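Local coordinates for hypothetical conserved protein (Geobacillus kaustophilus, PDB 2QYH), which is of unknown specific function but, as a member of the haloacid dehalogenase-like hydrolase family, may be a magnesium-dependent phosphatase, at residues R3-F8 with K200-F205; E213-V218 with K232-F237. All coordinates share one frame; numbering follows the deposited sequence.

Contact 1: residues R3-F8 with K200-F205; sequences RKIVFF and KDVYAF
Phe-8 and Phe-205 pair near the C-terminal ends of neighbouring parallel strands, on the same face of the sheet, their side chains side by side. The rings are oblique, with planes 31° apart: Phe-8 CE1 comes over one face of the Phe-205 ring, 3.7 Å from Phe-205 CD2. Val-6 CG1, anti to the backbone N (chi1 -176°), meets the same ring 3.8 Å from Phe-205 CE2. Helix 246-253 covers this layer through Ile-247 and Leu-251. An alanine in place of Phe-205 would probably leave Phe-8 CE1 and Val-6 CG1 without their shared ring and open a gap beneath that helix. On the other face, Val-202 CG1 packs at the edge of the Phe-7 ring, 4.0 Å from Phe-7 CE2, and Ile-5 CG2 meets Val-202 from alongside; helix 184-195 closes over Phe-7 and Val-202.

Four backbone hydrogen bonds fix the pairing: Ile-5 N to Asp-201 O, Tyr-203 N to Ile-5 O (2.9 Å), Phe-7 N to Tyr-203 O and Phe-205 N to Phe-7 O. The exposed start is looser. In partly exposed Tyr-203, CB meets Val-6 CG2 at 3.9 Å and the ring has Ile-5 O at its edge, in plane. Lys-4 CG touches Asp-201 CB at 3.9 Å, yet Lys-4 NZ remains 5.6 Å from Asp-201 OD1, too far for a salt bridge. Arg-3 points away, its NH1 hydrogen-bonded to Gly-36 O. With axes at 21°, the two are central strands of the Rossmann-like HAD core, strand 5-8 leading into a DxDx(T/V) sequence consistent with the family's active-site motif.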
loop_
_atom_site.group_PDB
_atom_site.type_symbol
_atom_site.label_atom_id
_atom_site.label_comp_id
_atom_site.label_asym_id
_atom_site.label_seq_id
_atom_site.Cartn_x
_atom_site.Cartn_y
_atom_site.Cartn_z
ATOM N N ARG D 3 11.700 -17.142 -22.488
ATOM C CA ARG D 3 10.738 -16.775 -21.456
ATOM C C ARG D 3 9.690 -15.814 -22.009
ATOM O O ARG D 3 9.929 -15.109 -22.989
ATOM C CB ARG D 3 11.452 -16.082 -20.290
ATOM C CG ARG D 3 12.308 -16.966 -19.426
ATOM C CD ARG D 3 11.548 -17.434 -18.206
ATOM N NE ARG D 3 12.453 -18.039 -17.238
ATOM C CZ ARG D 3 12.103 -18.419 -16.012
ATOM N NH1 ARG D 3 10.857 -18.260 -15.589
ATOM N NH2 ARG D 3 13.006 -18.960 -15.208
ATOM N N LYS D 4 8.531 -15.793 -21.362
ATOM C CA LYS D 4 7.446 -14.893 -21.732
ATOM C C LYS D 4 7.257 -13.967 -20.544
ATOM O O LYS D 4 7.599 -14.313 -19.418
ATOM C CB LYS D 4 6.160 -15.677 -21.993
ATOM C CG LYS D 4 6.244 -16.589 -23.197
ATOM C CD LYS D 4 5.229 -17.708 -23.105
ATOM C CE LYS D 4 5.399 -18.705 -24.241
ATOM N NZ LYS D 4 4.594 -19.947 -24.024
ATOM N N ILE D 5 6.734 -12.779 -20.788
ATOM C CA ILE D 5 6.510 -11.842 -19.703
ATOM C C ILE D 5 5.230 -11.088 -19.995
ATOM O O ILE D 5 4.900 -10.844 -21.154
ATOM C CB ILE D 5 7.695 -10.849 -19.564
ATOM C CG1 ILE D 5 7.477 -9.938 -18.354
ATOM C CG2 ILE D 5 7.866 -10.046 -20.844
ATOM C CD1 ILE D 5 8.710 -9.124 -17.967
ATOM N N VAL D 6 4.490 -10.752 -18.947
ATOM C CA VAL D 6 3.248 -10.012 -19.106
ATOM C C VAL D 6 3.321 -8.769 -18.227
ATOM O O VAL D 6 3.634 -8.859 -17.044
ATOM C CB VAL D 6 2.008 -10.858 -18.682
ATOM C CG1 VAL D 6 0.722 -10.070 -18.955
ATOM C CG2 VAL D 6 1.991 -12.186 -19.430
ATOM N N PHE D 7 3.035 -7.617 -18.821
ATOM C CA PHE D 7 3.046 -6.342 -18.116
ATOM C C PHE D 7 1.612 -5.884 -17.849
ATOM O O PHE D 7 0.733 -6.081 -18.683
ATOM C CB PHE D 7 3.780 -5.300 -18.957
ATOM C CG PHE D 7 5.261 -5.481 -18.976
ATOM C CD1 PHE D 7 6.055 -4.897 -17.996
ATOM C CD2 PHE D 7 5.871 -6.250 -19.964
ATOM C CE1 PHE D 7 7.442 -5.076 -18.002
ATOM C CE2 PHE D 7 7.252 -6.435 -19.977
ATOM C CZ PHE D 7 8.039 -5.848 -18.995
ATOM N N PHE D 8 1.382 -5.273 -16.689
ATOM C CA PHE D 8 0.049 -4.808 -16.311
ATOM C C PHE D 8 0.069 -3.378 -15.814
ATOM O O PHE D 8 0.936 -3.007 -15.030
ATOM C CB PHE D 8 -0.515 -5.657 -15.172
ATOM C CG PHE D 8 -0.711 -7.100 -15.516
ATOM C CD1 PHE D 8 -1.873 -7.527 -16.154
ATOM C CD2 PHE D 8 0.255 -8.045 -15.175
ATOM C CE1 PHE D 8 -2.071 -8.883 -16.444
ATOM C CE2 PHE D 8 0.067 -9.392 -15.460
ATOM C CZ PHE D 8 -1.098 -9.817 -16.094
ATOM N N LYS D 200 7.973 -10.980 -29.432
ATOM C CA LYS D 200 6.870 -11.894 -29.718
ATOM C C LYS D 200 6.407 -12.656 -28.471
ATOM O O LYS D 200 5.381 -13.338 -28.490
ATOM C CB LYS D 200 7.287 -12.899 -30.798
ATOM C CG LYS D 200 8.436 -13.793 -30.381
ATOM C CD LYS D 200 8.585 -15.002 -31.286
ATOM C CE LYS D 200 9.647 -15.949 -30.732
ATOM N NZ LYS D 200 9.824 -17.177 -31.557
ATOM N N ASP D 201 7.169 -12.551 -27.390
ATOM C CA ASP D 201 6.804 -13.234 -26.160
ATOM C C ASP D 201 6.462 -12.235 -25.071
ATOM O O ASP D 201 6.361 -12.595 -23.903
ATOM C CB ASP D 201 7.941 -14.132 -25.690
ATOM C CG ASP D 201 8.265 -15.226 -26.684
ATOM O OD1 ASP D 201 7.385 -16.062 -26.976
ATOM O OD2 ASP D 201 9.407 -15.247 -27.177
ATOM N N VAL D 202 6.288 -10.977 -25.454
ATOM C CA VAL D 202 5.950 -9.937 -24.498
ATOM C C VAL D 202 4.467 -9.603 -24.631
ATOM O O VAL D 202 3.987 -9.354 -25.728
ATOM C CB VAL D 202 6.779 -8.658 -24.754
ATOM C CG1 VAL D 202 6.464 -7.597 -23.700
ATOM C CG2 VAL D 202 8.251 -8.993 -24.740
ATOM N N TYR D 203 3.750 -9.608 -23.514
ATOM C CA TYR D 203 2.322 -9.302 -23.495
ATOM C C TYR D 203 2.081 -8.117 -22.570
ATOM O O TYR D 203 2.879 -7.859 -21.674
ATOM C CB TYR D 203 1.542 -10.500 -22.958
ATOM C CG TYR D 203 1.717 -11.759 -23.762
ATOM C CD1 TYR D 203 0.731 -12.182 -24.661
ATOM C CD2 TYR D 203 2.881 -12.514 -23.654
ATOM C CE1 TYR D 203 0.898 -13.336 -25.428
ATOM C CE2 TYR D 203 3.062 -13.667 -24.417
ATOM C CZ TYR D 203 2.069 -14.070 -25.306
ATOM O OH TYR D 203 2.256 -15.197 -26.072
ATOM N N ALA D 204 0.984 -7.397 -22.777
ATOM C CA ALA D 204 0.649 -6.267 -21.913
ATOM C C ALA D 204 -0.860 -6.045 -21.860
ATOM O O ALA D 204 -1.555 -6.234 -22.848
ATOM C CB ALA D 204 1.352 -4.994 -22.397
ATOM N N PHE D 205 -1.357 -5.656 -20.693
ATOM C CA PHE D 205 -2.780 -5.378 -20.506
ATOM C C PHE D 205 -2.925 -3.921 -20.095
ATOM O O PHE D 205 -2.337 -3.492 -19.101
ATOM C CB PHE D 205 -3.385 -6.267 -19.411
ATOM C CG PHE D 205 -3.610 -7.683 -19.832
ATOM C CD1 PHE D 205 -4.897 -8.209 -19.879
ATOM C CD2 PHE D 205 -2.536 -8.510 -20.144
ATOM C CE1 PHE D 205 -5.115 -9.547 -20.226
ATOM C CE2 PHE D 205 -2.737 -9.842 -20.491
ATOM C CZ PHE D 205 -4.029 -10.368 -20.532
#

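Contact 2: residues E213-V218 with K232-F237; sequences EMLSFV and KRVADF
Leu-215 and Val-234 make the main apolar contact between the ends of helices 212-217 and 229-234. Val-234 CG2 lies 3.9 Å from Leu-215 CB; CG1 of the same valine is anti to the carbonyl carbon (chi1 -60°), which puts CG2 between the backbone N and that carbon. Further along, the Leu-215 CD2 branch reaches Ala-235 CB at 4.1 Å, and on the exposed flank Ser-216 CB abuts Val-234 CB at 4.0 Å. Ala-235 also rests on Ala-223, so Leu-215 meets a residue already seated on strand 220-223.

The helices belong to successive beta-alpha-beta crossovers of the HAD core: helix 212-217 joins parallel strands 202-206 and 220-223, and helix 229-234 joins 220-223 to 237-238. Segments 213-218 and 232-237 bury only 209 Å², both sides summed.

Polar interactions are indirect, for no hydrogen bond passes straight across. A water is hydrogen-bonded to Leu-215 O at 2.9 Å and to Asp-236 OD2 at 2.8 Å, although other acceptors compete for its protons. Asp-236 OD2 has a second partner in Gly-221 N, which ties this bridge to strand 220-223. Within helix 212-217, Ser-216 OG lies 3.1 Å from Glu-213 O, with Ile-212 O as another acceptor for its single proton; set between the backbone N and the carbonyl carbon (chi1 63°), this hydroxyl is turned toward carbonyls of its own helix.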
loop_
_atom_site.group_PDB
_atom_site.type_symbol
_atom_site.label_atom_id
_atom_site.label_comp_id
_atom_site.label_asym_id
_atom_site.label_seq_id
_atom_site.Cartn_x
_atom_site.Cartn_y
_atom_site.Cartn_z
ATOM N N GLU D 213 1.031 3.485 -26.100
ATOM C CA GLU D 213 2.370 3.203 -26.601
ATOM C C GLU D 213 2.801 1.800 -26.188
ATOM O O GLU D 213 3.309 1.029 -27.002
ATOM C CB GLU D 213 3.371 4.232 -26.077
ATOM C CG GLU D 213 4.790 3.979 -26.545
ATOM C CD GLU D 213 5.805 4.795 -25.780
ATOM O OE1 GLU D 213 5.638 4.936 -24.543
ATOM O OE2 GLU D 213 6.772 5.281 -26.410
HETATM N N MSE D 214 2.587 1.474 -24.920
HETATM C CA MSE D 214 2.938 0.160 -24.392
HETATM C C MSE D 214 2.263 -0.952 -25.187
HETATM O O MSE D 214 2.916 -1.894 -25.649
HETATM C CB MSE D 214 2.527 0.055 -22.925
HETATM C CG MSE D 214 2.439 -1.367 -22.422
HETATM SE SE MSE D 214 2.036 -1.453 -20.554
HETATM C CE MSE D 214 0.105 -1.385 -20.603
ATOM N N LEU D 215 0.950 -0.822 -25.343
ATOM C CA LEU D 215 0.140 -1.798 -26.063
ATOM C C LEU D 215 0.546 -2.025 -27.518
ATOM O O LEU D 215 0.533 -3.154 -28.005
ATOM C CB LEU D 215 -1.328 -1.379 -26.001
ATOM C CG LEU D 215 -2.261 -2.344 -25.283
ATOM C CD1 LEU D 215 -1.728 -2.636 -23.900
ATOM C CD2 LEU D 215 -3.645 -1.746 -25.206
ATOM N N SER D 216 0.906 -0.959 -28.221
ATOM C CA SER D 216 1.291 -1.114 -29.616
ATOM C C SER D 216 2.722 -1.616 -29.738
ATOM O O SER D 216 3.091 -2.227 -30.740
ATOM C CB SER D 216 1.156 0.212 -30.350
ATOM O OG SER D 216 2.047 1.152 -29.794
ATOM N N PHE D 217 3.528 -1.370 -28.712
ATOM C CA PHE D 217 4.915 -1.797 -28.749
ATOM C C PHE D 217 5.159 -3.277 -28.510
ATOM O O PHE D 217 5.968 -3.886 -29.199
ATOM C CB PHE D 217 5.755 -1.005 -27.752
ATOM C CG PHE D 217 7.132 -1.552 -27.583
ATOM C CD1 PHE D 217 7.474 -2.266 -26.440
ATOM C CD2 PHE D 217 8.079 -1.403 -28.598
ATOM C CE1 PHE D 217 8.740 -2.832 -26.303
ATOM C CE2 PHE D 217 9.349 -1.962 -28.476
ATOM C CZ PHE D 217 9.681 -2.680 -27.322
ATOM N N VAL D 218 4.472 -3.852 -27.533
ATOM C CA VAL D 218 4.670 -5.258 -27.218
ATOM C C VAL D 218 4.141 -6.207 -28.280
ATOM O O VAL D 218 3.365 -5.822 -29.142
ATOM C CB VAL D 218 4.040 -5.614 -25.858
ATOM C CG1 VAL D 218 4.634 -4.716 -24.782
ATOM C CG2 VAL D 218 2.523 -5.478 -25.914
ATOM N N LYS D 232 -8.194 0.382 -27.686
ATOM C CA LYS D 232 -8.625 -0.856 -28.318
ATOM C C LYS D 232 -8.110 -0.928 -29.749
ATOM O O LYS D 232 -7.859 -2.012 -30.273
ATOM C CB LYS D 232 -10.149 -0.945 -28.346
ATOM C CG LYS D 232 -10.813 -0.870 -26.997
ATOM C CD LYS D 232 -12.231 -1.412 -27.070
ATOM C CE LYS D 232 -12.901 -1.440 -25.701
ATOM N NZ LYS D 232 -14.218 -2.137 -25.757
ATOM N N ARG D 233 -7.956 0.228 -30.388
ATOM C CA ARG D 233 -7.491 0.252 -31.765
ATOM C C ARG D 233 -6.127 -0.406 -31.914
ATOM O O ARG D 233 -5.908 -1.194 -32.838
ATOM C CB ARG D 233 -7.410 1.690 -32.292
ATOM C CG ARG D 233 -7.050 1.762 -33.766
ATOM C CD ARG D 233 -6.273 3.014 -34.087
ATOM N NE ARG D 233 -7.078 4.221 -33.937
ATOM C CZ ARG D 233 -7.482 4.969 -34.955
ATOM N NH1 ARG D 233 -7.151 4.626 -36.192
ATOM N NH2 ARG D 233 -8.209 6.061 -34.740
ATOM N N VAL D 234 -5.213 -0.081 -31.003
ATOM C CA VAL D 234 -3.864 -0.624 -31.050
ATOM C C VAL D 234 -3.725 -1.983 -30.401
ATOM O O VAL D 234 -2.676 -2.611 -30.522
ATOM C CB VAL D 234 -2.837 0.321 -30.383
ATOM C CG1 VAL D 234 -2.826 1.659 -31.099
ATOM C CG2 VAL D 234 -3.160 0.491 -28.894
ATOM N N ALA D 235 -4.766 -2.439 -29.712
ATOM C CA ALA D 235 -4.712 -3.741 -29.051
ATOM C C ALA D 235 -4.866 -4.889 -30.043
ATOM O O ALA D 235 -5.671 -4.817 -30.966
ATOM C CB ALA D 235 -5.796 -3.834 -27.975
ATOM N N ASP D 236 -4.092 -5.949 -29.844
ATOM C CA ASP D 236 -4.157 -7.121 -30.710
ATOM C C ASP D 236 -5.341 -7.977 -30.277
ATOM O O ASP D 236 -5.794 -8.860 -31.003
ATOM C CB ASP D 236 -2.878 -7.940 -30.585
ATOM C CG ASP D 236 -1.661 -7.185 -31.044
ATOM O OD1 ASP D 236 -1.465 -7.083 -32.267
ATOM O OD2 ASP D 236 -0.903 -6.682 -30.187
ATOM N N PHE D 237 -5.835 -7.714 -29.075
ATOM C CA PHE D 237 -6.961 -8.461 -28.552
ATOM C C PHE D 237 -7.642 -7.652 -27.456
ATOM O O PHE D 237 -6.977 -7.034 -26.626
ATOM C CB PHE D 237 -6.476 -9.815 -28.023
ATOM C CG PHE D 237 -7.534 -10.615 -27.329
ATOM C CD1 PHE D 237 -7.743 -10.477 -25.960
ATOM C CD2 PHE D 237 -8.329 -11.507 -28.041
ATOM C CE1 PHE D 237 -8.730 -11.217 -25.308
ATOM C CE2 PHE D 237 -9.323 -12.255 -27.400
ATOM C CZ PHE D 237 -9.523 -12.110 -26.030
HETATM O O HOH W 1 0.979 -4.639 -30.491
#

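From the N terminus, strand 5-8 waits for its partner across 191 residues, which include strand 38-42 on its other side and the whole five-stranded antiparallel sheet; contact 1 closes this long loop. Contact 2 then closes a short one of 13 residues around strand 220-223. The loops neither nest nor cross, as contact 1 is complete before contact 2 opens. The contacts' centres are about 12 Å apart, and they touch: Val-202 CG1 lies 3.6 Å from Val-218 CG1. Val-218, just after helix 212-217, and Met-214 within it rest on strand 202-206, and contact 2 carries the connection on to the end of helix 229-234 and the turn into strand 237-238.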